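Local coordinates for conjugal transfer protein (PDB 5I97) that is a VirB8-like inner-membrane component of the pKM101 type IV secretion system, probably helping to build the channel for conjugal DNA transfer, at residues 19-25 with 132-136; 88-94 with 106-112. All blocks are in the same frame, centred on the assembly; numbering follows the deposited sequence.

Contact 1 of 2, residues 19-25 with 132-136; sequences TRDQTSY and YEYKS
A single antiparallel beta bridge ties the first modelled residues, 19-25, to the end of strand 124-134 in the VirB8 domain. Q22 and Y134 form the hydrogen-bonded pair, CA atoms 4.8 Å apart. Q22 N donates to Y134 O at 2.9 Å; Y134 N donates to Q22 O at a very short 2.4 Å. Residues 20-22 are extended; T23 then turns (phi/psi -70/-45), which brings Y25 back over Y134. Y134 takes chi1 m (-62°) and Y25 chi1 -99°, between wells. The edge of Y25 meets the face of Y134 in a T-shaped stack, centroids 4.5 Å apart, planes at 75°, with Y25 CD2 3.3 Å from Y134 CE2. Y132, with chi1 p, brings CE2 to 3.5 Å from T23 O. The hydroxyls of Y132 and Y134 both hydrogen-bond to the carboxylate of D30, joining sheet to helix 27-42. At the other end S136 N donates to D21 OD1 (chi1 m) at 3.0 Å, and S136 OG (chi1 p) adds a weak bond to the same OD1 at 3.4 Å.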
loop_
_atom_site.group_PDB
_atom_site.type_symbol
_atom_site.label_atom_id
_atom_site.label_comp_id
_atom_site.label_asym_id
_atom_site.label_seq_id
_atom_site.Cartn_x
_atom_site.Cartn_y
_atom_site.Cartn_z
ATOM N N THR A 19 15.630 4.651 -29.816
ATOM C CA THR A 19 15.451 5.338 -31.092
ATOM C C THR A 19 16.654 6.210 -31.470
ATOM O O THR A 19 16.783 6.621 -32.628
ATOM C CB THR A 19 14.179 6.220 -31.083
ATOM O OG1 THR A 19 13.706 6.406 -32.424
ATOM C CG2 THR A 19 14.461 7.578 -30.461
ATOM N N ARG A 20 17.543 6.480 -30.513
ATOM C CA ARG A 20 18.728 7.290 -30.795
ATOM C C ARG A 20 19.823 7.131 -29.741
ATOM O O ARG A 20 19.548 7.057 -28.545
ATOM C CB ARG A 20 18.322 8.770 -30.924
ATOM C CG ARG A 20 19.390 9.714 -31.508
ATOM C CD ARG A 20 18.792 11.101 -31.805
ATOM N NE ARG A 20 19.781 12.079 -32.255
ATOM C CZ ARG A 20 20.425 12.927 -31.456
ATOM N NH1 ARG A 20 20.175 12.940 -30.155
ATOM N NH2 ARG A 20 21.310 13.776 -31.961
ATOM N N ASP A 21 21.071 7.118 -30.189
ATOM C CA ASP A 21 22.205 7.075 -29.280
ATOM C C ASP A 21 22.431 8.431 -28.639
ATOM O O ASP A 21 22.936 9.361 -29.266
ATOM C CB ASP A 21 23.483 6.646 -29.991
ATOM C CG ASP A 21 23.419 5.230 -30.490
ATOM O OD1 ASP A 21 22.539 4.489 -30.009
ATOM O OD2 ASP A 21 24.245 4.863 -31.358
ATOM N N GLN A 22 22.033 8.514 -27.378
ATOM C CA GLN A 22 22.200 9.679 -26.498
ATOM C C GLN A 22 22.607 9.378 -25.084
ATOM O O GLN A 22 22.065 8.487 -24.455
ATOM C CB GLN A 22 20.896 10.454 -26.358
ATOM C CG GLN A 22 20.597 11.657 -27.124
ATOM C CD GLN A 22 19.129 11.744 -27.385
ATOM O OE1 GLN A 22 18.473 10.741 -27.377
ATOM N NE2 GLN A 22 18.577 12.949 -27.364
ATOM N N THR A 23 23.493 10.200 -24.554
ATOM C CA THR A 23 23.812 10.135 -23.154
ATOM C C THR A 23 22.648 10.629 -22.289
ATOM O O THR A 23 22.282 9.967 -21.323
ATOM C CB THR A 23 25.064 10.936 -22.847
ATOM O OG1 THR A 23 26.165 10.369 -23.564
ATOM C CG2 THR A 23 25.369 10.887 -21.362
ATOM N N SER A 24 22.038 11.754 -22.661
ATOM C CA SER A 24 20.968 12.321 -21.845
ATOM C C SER A 24 19.766 12.771 -22.652
ATOM O O SER A 24 19.845 12.970 -23.854
ATOM C CB SER A 24 21.490 13.500 -21.019
ATOM O OG SER A 24 20.420 14.201 -20.414
ATOM N N TYR A 25 18.653 12.937 -21.956
ATOM C CA TYR A 25 17.416 13.438 -22.530
ATOM C C TYR A 25 16.895 14.617 -21.728
ATOM O O TYR A 25 15.742 15.005 -21.874
ATOM C CB TYR A 25 16.346 12.351 -22.562
ATOM C CG TYR A 25 16.183 11.654 -23.881
ATOM C CD1 TYR A 25 15.452 12.237 -24.912
ATOM C CD2 TYR A 25 16.752 10.409 -24.106
ATOM C CE1 TYR A 25 15.299 11.600 -26.127
ATOM C CE2 TYR A 25 16.600 9.761 -25.315
ATOM C CZ TYR A 25 15.869 10.361 -26.322
ATOM O OH TYR A 25 15.724 9.720 -27.535
ATOM N N TYR A 132 24.494 5.734 -16.946
ATOM C CA TYR A 132 23.415 5.522 -17.894
ATOM C C TYR A 132 23.661 6.185 -19.252
ATOM O O TYR A 132 24.579 6.985 -19.423
ATOM C CB TYR A 132 22.096 6.017 -17.310
ATOM C CG TYR A 132 22.006 7.511 -17.167
ATOM C CD1 TYR A 132 22.546 8.150 -16.070
ATOM C CD2 TYR A 132 21.382 8.286 -18.136
ATOM C CE1 TYR A 132 22.472 9.516 -15.939
ATOM C CE2 TYR A 132 21.302 9.642 -18.014
ATOM C CZ TYR A 132 21.846 10.256 -16.917
ATOM O OH TYR A 132 21.761 11.625 -16.786
ATOM N N GLU A 133 22.915 5.705 -20.243
ATOM C CA GLU A 133 22.993 6.183 -21.619
ATOM C C GLU A 133 21.741 5.735 -22.367
ATOM O O GLU A 133 21.024 4.851 -21.897
ATOM C CB GLU A 133 24.246 5.640 -22.308
ATOM C CG GLU A 133 24.300 4.124 -22.393
ATOM C CD GLU A 133 25.517 3.626 -23.146
ATOM O OE1 GLU A 133 26.533 4.351 -23.185
ATOM O OE2 GLU A 133 25.458 2.508 -23.701
ATOM N N TYR A 134 21.477 6.324 -23.529
ATOM C CA TYR A 134 20.377 5.853 -24.353
ATOM C C TYR A 134 20.955 5.259 -25.630
ATOM O O TYR A 134 21.860 5.831 -26.229
ATOM C CB TYR A 134 19.391 6.973 -24.643
ATOM C CG TYR A 134 18.715 7.562 -23.419
ATOM C CD1 TYR A 134 19.369 8.486 -22.617
ATOM C CD2 TYR A 134 17.404 7.244 -23.106
ATOM C CE1 TYR A 134 18.745 9.051 -21.524
ATOM C CE2 TYR A 134 16.773 7.804 -22.014
ATOM C CZ TYR A 134 17.447 8.715 -21.230
ATOM O OH TYR A 134 16.832 9.284 -20.137
ATOM N N LYS A 135 20.448 4.098 -26.027
ATOM C CA LYS A 135 20.888 3.440 -27.250
ATOM C C LYS A 135 19.740 3.015 -28.134
ATOM O O LYS A 135 18.827 2.325 -27.690
ATOM C CB LYS A 135 21.727 2.202 -26.924
ATOM C CG LYS A 135 23.060 2.459 -26.265
ATOM C CD LYS A 135 24.056 3.037 -27.261
ATOM C CE LYS A 135 25.444 3.181 -26.656
ATOM N NZ LYS A 135 26.399 3.850 -27.587
ATOM N N SER A 136 19.770 3.453 -29.382
ATOM C CA SER A 136 18.909 2.852 -30.383
ATOM C C SER A 136 19.440 1.463 -30.721
ATOM O O SER A 136 20.547 1.324 -31.257
ATOM C CB SER A 136 18.851 3.714 -31.639
ATOM O OG SER A 136 20.107 3.715 -32.292
#

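Contact 2 of 2, residues 88-94 with 106-112; sequences TRVKINS and IRFTTVR
A beta hairpin of strands 86-98 and 103-114 holds this contact, at one side of the four-stranded antiparallel sheet. Segments 88-94 and 106-112 run antiparallel, their N-to-C directions 149° apart, axes 4.4 Å apart at closest approach. R89-V111 and K91-T109 are hydrogen-bonded pairs; T88-R112, V90-T110 and I92-F108 are non-hydrogen-bonded. R89 N to V111 O is 3.1 Å and V111 N to R89 O 3.0 Å. K91 N to T109 O and T109 N to K91 O are both 2.7 Å. A classic bulge then shifts the register: N93 N (2.7 Å) and S94 N (3.2 Å) both donate to R107 O, and R107 N donates to S94 O at 2.9 Å. N93, psi -39° and chi1 m, accepts from T109 OG1 at OD1, 2.9 Å. T88, V90, I92, F108, T110 and R112 share one face; V90, I92 and F108 touch helix 27-42. I92 (m, m) sets CD1 4.0 Å from I106 CG2 and 4.1 Å from F108 CB; F108 (chi1 p) stacks on W126. On the other face R89, chi1 p, lays its guanidinium over V111, NH1 to CG1 3.4 Å. A bulged hairpin in a curved sheet packed by helices fits the NTF2-like fold of VirB8 domains.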
loop_
_atom_site.group_PDB
_atom_site.type_symbol
_atom_site.label_atom_id
_atom_site.label_comp_id
_atom_site.label_asym_id
_atom_site.label_seq_id
_atom_site.Cartn_x
_atom_site.Cartn_y
_atom_site.Cartn_z
ATOM N N THR A 88 9.118 -5.917 -0.536
ATOM C CA THR A 88 9.933 -4.731 -0.279
ATOM C C THR A 88 9.572 -3.577 -1.205
ATOM O O THR A 88 9.613 -3.723 -2.420
ATOM C CB THR A 88 11.431 -5.020 -0.412
ATOM O OG1 THR A 88 11.852 -5.847 0.678
ATOM C CG2 THR A 88 12.217 -3.721 -0.339
ATOM N N ARG A 89 9.160 -2.454 -0.616
ATOM C CA ARG A 89 8.806 -1.273 -1.393
ATOM C C ARG A 89 9.917 -0.218 -1.348
ATOM O O ARG A 89 10.690 -0.143 -0.383
ATOM C CB ARG A 89 7.467 -0.682 -0.926
ATOM C CG ARG A 89 7.514 0.152 0.352
ATOM C CD ARG A 89 6.103 0.630 0.702
ATOM N NE ARG A 89 6.031 1.316 1.988
ATOM C CZ ARG A 89 5.812 0.718 3.152
ATOM N NH1 ARG A 89 5.626 -0.596 3.203
ATOM N NH2 ARG A 89 5.770 1.442 4.266
ATOM N N VAL A 90 9.977 0.590 -2.401
ATOM C CA VAL A 90 10.986 1.635 -2.546
ATOM C C VAL A 90 10.417 3.043 -2.448
ATOM O O VAL A 90 9.365 3.334 -2.991
ATOM C CB VAL A 90 11.717 1.524 -3.922
ATOM C CG1 VAL A 90 12.593 2.757 -4.192
ATOM C CG2 VAL A 90 12.517 0.237 -4.023
ATOM N N LYS A 91 11.128 3.896 -1.722
ATOM C CA LYS A 91 10.879 5.332 -1.678
ATOM C C LYS A 91 12.101 6.090 -2.189
ATOM O O LYS A 91 13.170 6.008 -1.593
ATOM C CB LYS A 91 10.544 5.779 -0.251
ATOM C CG LYS A 91 10.078 7.217 -0.137
ATOM C CD LYS A 91 8.950 7.548 -1.091
ATOM C CE LYS A 91 8.339 8.882 -0.717
ATOM N NZ LYS A 91 9.397 9.923 -0.674
ATOM N N ILE A 92 11.956 6.795 -3.307
ATOM C CA ILE A 92 13.033 7.648 -3.806
ATOM C C ILE A 92 13.096 8.933 -2.986
ATOM O O ILE A 92 12.100 9.636 -2.868
ATOM C CB ILE A 92 12.839 7.998 -5.297
ATOM C CG1 ILE A 92 12.712 6.725 -6.139
ATOM C CG2 ILE A 92 13.993 8.850 -5.805
ATOM C CD1 ILE A 92 13.963 5.882 -6.192
ATOM N N ASN A 93 14.265 9.257 -2.450
ATOM C CA ASN A 93 14.398 10.443 -1.606
ATOM C C ASN A 93 15.014 11.647 -2.334
ATOM O O ASN A 93 14.613 12.787 -2.110
ATOM C CB ASN A 93 15.228 10.119 -0.364
ATOM C CG ASN A 93 14.626 8.984 0.466
ATOM O OD1 ASN A 93 15.313 8.021 0.810
ATOM N ND2 ASN A 93 13.339 9.085 0.768
ATOM N N SER A 94 16.011 11.394 -3.178
ATOM C CA SER A 94 16.644 12.467 -3.939
ATOM C C SER A 94 17.390 11.901 -5.135
ATOM O O SER A 94 17.861 10.763 -5.097
ATOM C CB SER A 94 17.597 13.282 -3.054
ATOM O OG SER A 94 18.702 12.507 -2.630
ATOM N N ILE A 106 21.353 8.349 -6.617
ATOM C CA ILE A 106 19.987 8.250 -6.142
ATOM C C ILE A 106 19.927 7.747 -4.698
ATOM O O ILE A 106 20.395 6.653 -4.386
ATOM C CB ILE A 106 19.160 7.339 -7.062
ATOM C CG1 ILE A 106 19.066 7.982 -8.448
ATOM C CG2 ILE A 106 17.783 7.079 -6.479
ATOM C CD1 ILE A 106 18.120 7.294 -9.394
ATOM N N ARG A 107 19.331 8.548 -3.824
ATOM C CA ARG A 107 19.144 8.145 -2.441
ATOM C C ARG A 107 17.734 7.646 -2.232
ATOM O O ARG A 107 16.764 8.338 -2.543
ATOM C CB ARG A 107 19.456 9.306 -1.509
ATOM C CG ARG A 107 20.922 9.633 -1.491
ATOM C CD ARG A 107 21.262 10.681 -0.465
ATOM N NE ARG A 107 22.709 10.805 -0.305
ATOM C CZ ARG A 107 23.524 11.385 -1.181
ATOM N NH1 ARG A 107 23.051 11.881 -2.316
ATOM N NH2 ARG A 107 24.824 11.445 -0.925
ATOM N N PHE A 108 17.624 6.440 -1.686
ATOM C CA PHE A 108 16.323 5.822 -1.568
ATOM C C PHE A 108 16.161 4.990 -0.303
ATOM O O PHE A 108 17.124 4.588 0.345
ATOM C CB PHE A 108 16.047 4.968 -2.822
ATOM C CG PHE A 108 16.959 3.778 -2.984
ATOM C CD1 PHE A 108 18.251 3.933 -3.450
ATOM C CD2 PHE A 108 16.500 2.494 -2.739
ATOM C CE1 PHE A 108 19.075 2.846 -3.609
ATOM C CE2 PHE A 108 17.324 1.404 -2.922
ATOM C CZ PHE A 108 18.608 1.580 -3.348
ATOM N N THR A 109 14.906 4.727 0.020
ATOM C CA THR A 109 14.549 4.016 1.223
ATOM C C THR A 109 13.733 2.788 0.884
ATOM O O THR A 109 12.809 2.851 0.079
ATOM C CB THR A 109 13.759 4.914 2.179
ATOM O OG1 THR A 109 14.624 5.944 2.657
ATOM C CG2 THR A 109 13.242 4.116 3.374
ATOM N N THR A 110 14.095 1.668 1.491
ATOM C CA THR A 110 13.319 0.447 1.343
ATOM C C THR A 110 12.597 0.111 2.645
ATOM O O THR A 110 13.140 0.277 3.735
ATOM C CB THR A 110 14.200 -0.744 0.912
ATOM O OG1 THR A 110 15.312 -0.870 1.800
ATOM C CG2 THR A 110 14.718 -0.521 -0.493
ATOM N N VAL A 111 11.359 -0.341 2.511
ATOM C CA VAL A 111 10.593 -0.843 3.644
ATOM C C VAL A 111 10.205 -2.286 3.362
ATOM O O VAL A 111 9.400 -2.563 2.477
ATOM C CB VAL A 111 9.324 -0.012 3.909
ATOM C CG1 VAL A 111 8.493 -0.653 5.015
ATOM C CG2 VAL A 111 9.686 1.415 4.280
ATOM N N ARG A 112 10.821 -3.210 4.085
ATOM C CA ARG A 112 10.532 -4.628 3.883
ATOM C C ARG A 112 9.409 -5.089 4.801
ATOM O O ARG A 112 9.347 -4.696 5.970
ATOM C CB ARG A 112 11.787 -5.465 4.107
ATOM C CG ARG A 112 11.583 -6.957 4.048
ATOM C CD ARG A 112 12.918 -7.631 4.150
ATOM N NE ARG A 112 12.792 -9.075 4.129
ATOM C CZ ARG A 112 12.816 -9.838 5.215
ATOM N NH1 ARG A 112 12.956 -9.280 6.405
ATOM N NH2 ARG A 112 12.693 -11.152 5.100
HETATM O O HOH W 1 21.250 11.732 -4.106
#

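How the contacts relate
From the modelled N terminus, residues 19-25 come first and lead into helix 27-42. Further helices follow before the chain enters strand 86-98. Contact 2 closes the short hairpin loop between that strand and strand 103-114. The chain then runs through strand 124-134 to residues 132-136, where contact 1 closes a much longer loop. Contact 2 therefore lies wholly within the span of contact 1. Strands 103-114 and 124-134 are sheet neighbours, so both contacts reach one sheet, but on opposite sides of the chain's centre. Their centres are about 26 Å apart. Contact 1 fixes the lead-in of helix 27-42 to the sheet; contact 2 pairs its first two strands.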